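Local coordinates for glycosyl hydrolases family 31 family protein (Aspergillus niger, PDB 6DRU) that releases alpha-xylose from the non-reducing terminal glucose of xyloglucan oligosaccharides as a glycoside hydrolase family 31 alpha-xylosidase, at residues S327-S332 / S360-Y365. Numbering follows the deposited sequence.
Sequences SVADDS and SYIRNY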
loop_
_atom_site.group_PDB
_atom_site.type_symbol
_atom_site.label_atom_id
_atom_site.label_comp_id
_atom_site.label_asym_id
_atom_site.label_seq_id
_atom_site.Cartn_x
_atom_site.Cartn_y
_atom_site.Cartn_z
ATOM N N SER A 327 20.577 -20.477 -5.159
ATOM C CA SER A 327 20.613 -19.475 -6.213
ATOM C C SER A 327 20.684 -20.129 -7.586
ATOM O O SER A 327 21.304 -21.181 -7.771
ATOM C CB SER A 327 21.810 -18.542 -6.021
ATOM O OG SER A 327 23.015 -19.277 -5.924
ATOM N N VAL A 328 20.043 -19.484 -8.560
ATOM C CA VAL A 328 20.062 -19.924 -9.948
ATOM C C VAL A 328 20.427 -18.735 -10.822
ATOM O O VAL A 328 19.834 -17.659 -10.693
ATOM C CB VAL A 328 18.704 -20.508 -10.382
ATOM C CG1 VAL A 328 18.740 -20.906 -11.851
ATOM C CG2 VAL A 328 18.327 -21.694 -9.507
ATOM N N ALA A 329 21.398 -18.930 -11.708
ATOM C CA ALA A 329 21.837 -17.905 -12.640
ATOM C C ALA A 329 21.396 -18.274 -14.052
ATOM O O ALA A 329 20.973 -19.402 -14.323
ATOM C CB ALA A 329 23.358 -17.722 -12.574
ATOM N N ASP A 330 21.508 -17.305 -14.962
ATOM C CA ASP A 330 21.079 -17.541 -16.337
ATOM C C ASP A 330 21.982 -18.528 -17.064
ATOM O O ASP A 330 21.520 -19.227 -17.970
ATOM C CB ASP A 330 20.998 -16.223 -17.108
ATOM C CG ASP A 330 19.990 -15.257 -16.510
ATOM O OD1 ASP A 330 19.957 -14.086 -16.944
ATOM O OD2 ASP A 330 19.246 -15.659 -15.590
ATOM N N ASP A 331 23.262 -18.603 -16.692
ATOM C CA ASP A 331 24.159 -19.544 -17.355
ATOM C C ASP A 331 23.886 -20.993 -16.972
ATOM O O ASP A 331 24.477 -21.894 -17.577
ATOM C CB ASP A 331 25.620 -19.195 -17.056
ATOM C CG ASP A 331 25.864 -18.883 -15.590
ATOM O OD1 ASP A 331 25.240 -19.531 -14.724
ATOM O OD2 ASP A 331 26.697 -17.996 -15.306
ATOM N N SER A 332 23.010 -21.239 -16.002
ATOM C CA SER A 332 22.743 -22.598 -15.562
ATOM C C SER A 332 22.050 -23.399 -16.659
ATOM O O SER A 332 21.235 -22.876 -17.425
ATOM C CB SER A 332 21.877 -22.596 -14.306
ATOM O OG SER A 332 21.578 -23.920 -13.902
ATOM N N SER A 360 27.227 -12.451 -10.809
ATOM C CA SER A 360 25.981 -12.552 -11.555
ATOM C C SER A 360 24.806 -12.329 -10.617
ATOM O O SER A 360 24.842 -12.739 -9.453
ATOM C CB SER A 360 25.853 -13.919 -12.237
ATOM O OG SER A 360 27.003 -14.212 -13.010
ATOM N N TYR A 361 23.765 -11.677 -11.127
ATOM C CA TYR A 361 22.527 -11.541 -10.377
ATOM C C TYR A 361 21.677 -12.790 -10.564
ATOM O O TYR A 361 21.581 -13.332 -11.669
ATOM C CB TYR A 361 21.773 -10.287 -10.818
ATOM C CG TYR A 361 22.475 -9.010 -10.414
ATOM C CD1 TYR A 361 23.402 -8.407 -11.254
ATOM C CD2 TYR A 361 22.228 -8.420 -9.180
ATOM C CE1 TYR A 361 24.053 -7.244 -10.882
ATOM C CE2 TYR A 361 22.876 -7.259 -8.798
ATOM C CZ TYR A 361 23.786 -6.675 -9.654
ATOM O OH TYR A 361 24.432 -5.519 -9.279
ATOM N N ILE A 362 21.065 -13.252 -9.474
ATOM C CA ILE A 362 20.497 -14.592 -9.406
ATOM C C ILE A 362 19.058 -14.528 -8.905
ATOM O O ILE A 362 18.558 -13.481 -8.489
ATOM C CB ILE A 362 21.335 -15.521 -8.506
ATOM C CG1 ILE A 362 21.633 -14.841 -7.166
ATOM C CG2 ILE A 362 22.630 -15.898 -9.200
ATOM C CD1 ILE A 362 20.612 -15.115 -6.072
ATOM N N ARG A 363 18.399 -15.686 -8.951
ATOM C CA ARG A 363 17.066 -15.885 -8.398
ATOM C C ARG A 363 17.078 -17.152 -7.557
ATOM O O ARG A 363 17.600 -18.183 -7.995
ATOM C CB ARG A 363 16.011 -16.004 -9.505
ATOM C CG ARG A 363 16.042 -14.891 -10.536
ATOM C CD ARG A 363 15.611 -15.400 -11.905
ATOM N NE ARG A 363 15.813 -14.397 -12.947
ATOM C CZ ARG A 363 14.870 -13.566 -13.378
ATOM N NH1 ARG A 363 13.647 -13.618 -12.865
ATOM N NH2 ARG A 363 15.149 -12.683 -14.326
ATOM N N ASN A 364 16.510 -17.080 -6.357
ATOM C CA ASN A 364 16.402 -18.257 -5.506
ATOM C C ASN A 364 15.268 -19.153 -5.983
ATOM O O ASN A 364 14.194 -18.674 -6.357
ATOM C CB ASN A 364 16.162 -17.855 -4.052
ATOM C CG ASN A 364 17.449 -17.659 -3.279
ATOM O OD1 ASN A 364 18.507 -17.412 -3.860
ATOM N ND2 ASN A 364 17.368 -17.773 -1.959
ATOM N N TYR A 365 15.512 -20.461 -5.969
ATOM C CA TYR A 365 14.446 -21.397 -6.284
ATOM C C TYR A 365 13.389 -21.363 -5.183
ATOM O O TYR A 365 13.655 -20.976 -4.041
ATOM C CB TYR A 365 15.002 -22.812 -6.470
ATOM C CG TYR A 365 14.916 -23.702 -5.248
ATOM C CD1 TYR A 365 14.125 -24.844 -5.262
ATOM C CD2 TYR A 365 15.613 -23.401 -4.082
ATOM C CE1 TYR A 365 14.031 -25.666 -4.156
ATOM C CE2 TYR A 365 15.522 -24.217 -2.965
ATOM C CZ TYR A 365 14.730 -25.349 -3.011
ATOM O OH TYR A 365 14.633 -26.170 -1.912
#
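Val328 and Arg363 form an antiparallel hydrogen-bonded pair: Val328 N donates to Arg363 O at 2.8 Å, and Arg363 N returns a straighter bond to Val328 O at 3.0 Å. Ser327 and Asn364 make the adjoining non-hydrogen-bonded pair. A type I turn from Ala329 to Ser332 then carries the chain away from its partner, and the Ser332 hydroxyl caps the Asn334 amide ahead of a helix.

Ile362 supplies most of the apolar contact. Its CG1 sits between backbone N and carbonyl carbon (chi1 49°), and CD1 beyond it meets Ser327 CB at 3.6 Å, while CG2 reaches Ala329 CB at 3.9 Å. Serine and alanine, with little beyond CB, suit positions beside this branched side chain, and the buried Ser327 OG is bonded to Gln292. Branched Val328, well suited to a strand, lies on the same face as Arg363 and packs on Leu338 of helix 335-340. Long enough to reach beyond the sheet, Arg363 bonds through NH2 to Asn408 and Tyr361 of the second subunit.

This is an antiparallel addition to a TIM barrel: strand 360-364, from the excursion after strand 319-328, pairs with that strand's C-terminal end, where the side chain of Ser327 lies about 10 Å from that of the active-site Asp395.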